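Local coordinates for protein PHOX (Pseudomonas fluorescens, PDB 4A9V) that is an alkaline phosphatase that hydrolyses phosphate monoesters, using a complex iron-calcium cofactor held in a beta-propeller, at residues A[67-75]-A[533-541]. Sequence-based numbering, arbitrary orientation.
Sequences NNDGMSLFE and VTGISFSPD. With LI (lithium ion), chain D; EDO (1,2-ethanediol), chain O.
Gly70 and Gly535 meet where the strands 68-75 and 533-538 come closest, their CA atoms 4.1 Å apart. The strands run nearly parallel, at 14°, and their axes approach to 4.6 Å. They are edge strands of two different antiparallel sheets of the propeller. Water 1 bridges them, accepting from Met71 N and Ile536 N. Gly535 is pressed against Asp69 O; a CB would clash there. The Met71 chain, extended beyond CG, lays CE over the Gly535 carbonyl, 3.6 Å from its C. Further along, Leu73 CD2 touches Pro540 CD at 3.8 Å, the two side chains crossing at about a right angle. At the open end Glu75 CG lies against Pro540 CG. At the metal end Thr534 OG1 donates to Asp69 OD1 at 2.6 Å, coming from above the carboxylate plane, 36° out of it. Both carboxylate oxygens of Asp69 bind lithium, and the residue also lines the mu-oxo-diiron pocket. A valine in place of Thr534 would probably leave OD1 without this donor and the carboxylate less firmly oriented. Thr534 is thus a second-shell residue: its hydroxyl probably helps orient a carboxylate that binds metal, while a shared water and close packing of backbone and side chains join the two sheet edges further along.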
# COMPACT_ATOMS: atom_id res chain seq x y z
N ASN A 67 7.80 8.17 6.64
CA ASN A 67 6.92 7.99 5.50
C ASN A 67 5.79 7.00 5.76
O ASN A 67 5.59 6.03 5.03
CB ASN A 67 7.73 7.67 4.24
CG ASN A 67 8.53 8.86 3.76
OD1 ASN A 67 8.28 10.00 4.16
ND2 ASN A 67 9.50 8.62 2.89
N ASN A 68 4.90 7.38 6.68
CA ASN A 68 3.81 6.49 7.04
C ASN A 68 2.82 6.33 5.90
O ASN A 68 2.63 7.23 5.08
CB ASN A 68 3.11 6.94 8.34
CG ASN A 68 2.68 8.39 8.32
OD1 ASN A 68 3.19 9.17 9.12
ND2 ASN A 68 1.49 8.63 7.77
N ASP A 69 2.35 5.10 5.74
CA ASP A 69 1.67 4.68 4.53
C ASP A 69 0.39 3.92 4.93
O ASP A 69 -0.41 4.44 5.71
CB ASP A 69 2.66 3.87 3.66
CG ASP A 69 2.32 3.90 2.18
OD1 ASP A 69 1.12 4.02 1.84
OD2 ASP A 69 3.26 3.75 1.36
N GLY A 70 0.20 2.69 4.47
CA GLY A 70 -1.02 1.97 4.82
C GLY A 70 -1.13 1.71 6.31
O GLY A 70 -0.12 1.58 7.00
N MET A 71 -2.36 1.60 6.80
CA MET A 71 -2.61 1.41 8.22
C MET A 71 -4.00 0.85 8.46
O MET A 71 -4.94 1.08 7.69
CB MET A 71 -2.46 2.73 8.98
CG MET A 71 -3.37 3.83 8.49
SD MET A 71 -3.01 5.38 9.36
CE MET A 71 -4.15 6.48 8.54
N SER A 72 -4.13 0.14 9.57
CA SER A 72 -5.41 -0.35 10.03
C SER A 72 -5.60 -0.02 11.51
O SER A 72 -4.64 -0.01 12.29
CB SER A 72 -5.51 -1.87 9.86
OG SER A 72 -5.54 -2.26 8.50
N LEU A 73 -6.87 0.12 11.89
CA LEU A 73 -7.27 0.29 13.27
C LEU A 73 -8.00 -0.97 13.75
O LEU A 73 -8.87 -1.50 13.06
CB LEU A 73 -8.17 1.53 13.40
CG LEU A 73 -8.66 1.85 14.81
CD1 LEU A 73 -8.83 3.35 14.99
CD2 LEU A 73 -9.95 1.13 15.15
N PHE A 74 -7.62 -1.43 14.94
CA PHE A 74 -8.20 -2.60 15.58
C PHE A 74 -8.91 -2.16 16.85
O PHE A 74 -8.29 -1.64 17.78
CB PHE A 74 -7.09 -3.60 15.94
CG PHE A 74 -6.39 -4.19 14.74
CD1 PHE A 74 -5.38 -3.50 14.10
CD2 PHE A 74 -6.78 -5.43 14.25
CE1 PHE A 74 -4.77 -4.03 12.97
CE2 PHE A 74 -6.18 -5.96 13.12
CZ PHE A 74 -5.17 -5.26 12.48
N GLU A 75 -10.21 -2.40 16.91
CA GLU A 75 -11.00 -2.27 18.14
C GLU A 75 -10.32 -3.00 19.28
O GLU A 75 -9.91 -4.14 19.09
CB GLU A 75 -12.38 -2.90 17.92
CG GLU A 75 -13.29 -2.12 16.99
CD GLU A 75 -14.45 -2.95 16.47
OE1 GLU A 75 -15.39 -3.20 17.25
OE2 GLU A 75 -14.41 -3.34 15.28
N VAL A 533 -1.08 11.64 -0.22
CA VAL A 533 -2.10 11.32 0.77
C VAL A 533 -2.30 9.81 0.71
O VAL A 533 -2.55 9.27 -0.37
CB VAL A 533 -3.40 12.07 0.44
CG1 VAL A 533 -4.52 11.65 1.37
CG2 VAL A 533 -3.18 13.58 0.52
N THR A 534 -2.07 9.13 1.82
CA THR A 534 -2.02 7.68 1.82
C THR A 534 -2.30 7.16 3.22
O THR A 534 -1.96 7.81 4.20
CB THR A 534 -0.67 7.19 1.29
OG1 THR A 534 -0.72 5.77 1.09
CG2 THR A 534 0.48 7.59 2.21
N GLY A 535 -2.89 5.98 3.31
CA GLY A 535 -3.29 5.43 4.59
C GLY A 535 -4.65 5.94 5.01
O GLY A 535 -4.88 7.16 5.03
N ILE A 536 -5.56 5.03 5.32
CA ILE A 536 -6.88 5.42 5.79
C ILE A 536 -7.41 4.38 6.77
O ILE A 536 -7.29 3.17 6.54
CB ILE A 536 -7.86 5.66 4.62
CG1 ILE A 536 -9.21 6.15 5.15
CG2 ILE A 536 -8.02 4.42 3.74
CD1 ILE A 536 -10.11 6.69 4.06
N SER A 537 -7.96 4.86 7.88
CA SER A 537 -8.67 4.02 8.85
C SER A 537 -9.79 4.86 9.45
O SER A 537 -9.68 6.07 9.51
CB SER A 537 -7.73 3.58 9.98
OG SER A 537 -6.63 2.84 9.48
N PHE A 538 -10.82 4.21 9.97
CA PHE A 538 -11.88 4.89 10.69
C PHE A 538 -11.92 4.39 12.13
O PHE A 538 -11.75 3.20 12.39
CB PHE A 538 -13.23 4.65 10.01
CG PHE A 538 -13.37 5.36 8.70
CD1 PHE A 538 -12.89 4.79 7.53
CD2 PHE A 538 -14.00 6.59 8.63
CE1 PHE A 538 -12.94 5.49 6.34
CE2 PHE A 538 -14.05 7.29 7.44
CZ PHE A 538 -13.55 6.73 6.29
N SER A 539 -12.32 5.26 13.05
CA SER A 539 -12.77 4.78 14.34
C SER A 539 -14.01 3.91 14.12
O SER A 539 -14.76 4.11 13.17
CB SER A 539 -13.11 5.97 15.25
OG SER A 539 -14.10 6.78 14.65
N PRO A 540 -14.30 3.02 15.08
CA PRO A 540 -15.48 2.16 14.90
C PRO A 540 -16.78 2.95 14.74
O PRO A 540 -17.61 2.60 13.90
CB PRO A 540 -15.47 1.29 16.16
CG PRO A 540 -14.01 1.15 16.46
CD PRO A 540 -13.41 2.49 16.13
N ASP A 541 -16.89 4.08 15.43
CA ASP A 541 -18.09 4.90 15.34
C ASP A 541 -18.13 5.83 14.13
O ASP A 541 -19.14 6.50 13.91
CB ASP A 541 -18.32 5.69 16.64
CG ASP A 541 -17.30 6.81 16.88
OD1 ASP A 541 -16.44 7.07 16.00
OD2 ASP A 541 -17.34 7.41 17.97
LI LI D . 1.97 3.83 -0.42
C1 EDO O . -11.69 -4.72 15.30
O1 EDO O . -11.57 -3.32 14.69
C2 EDO O . -10.65 -5.63 14.64
O2 EDO O . -10.20 -6.62 15.59
O HOH W 1 -4.67 2.17 5.17
O HOH W 2 3.09 3.96 -1.21
O HOH W 3 0.39 2.95 -0.57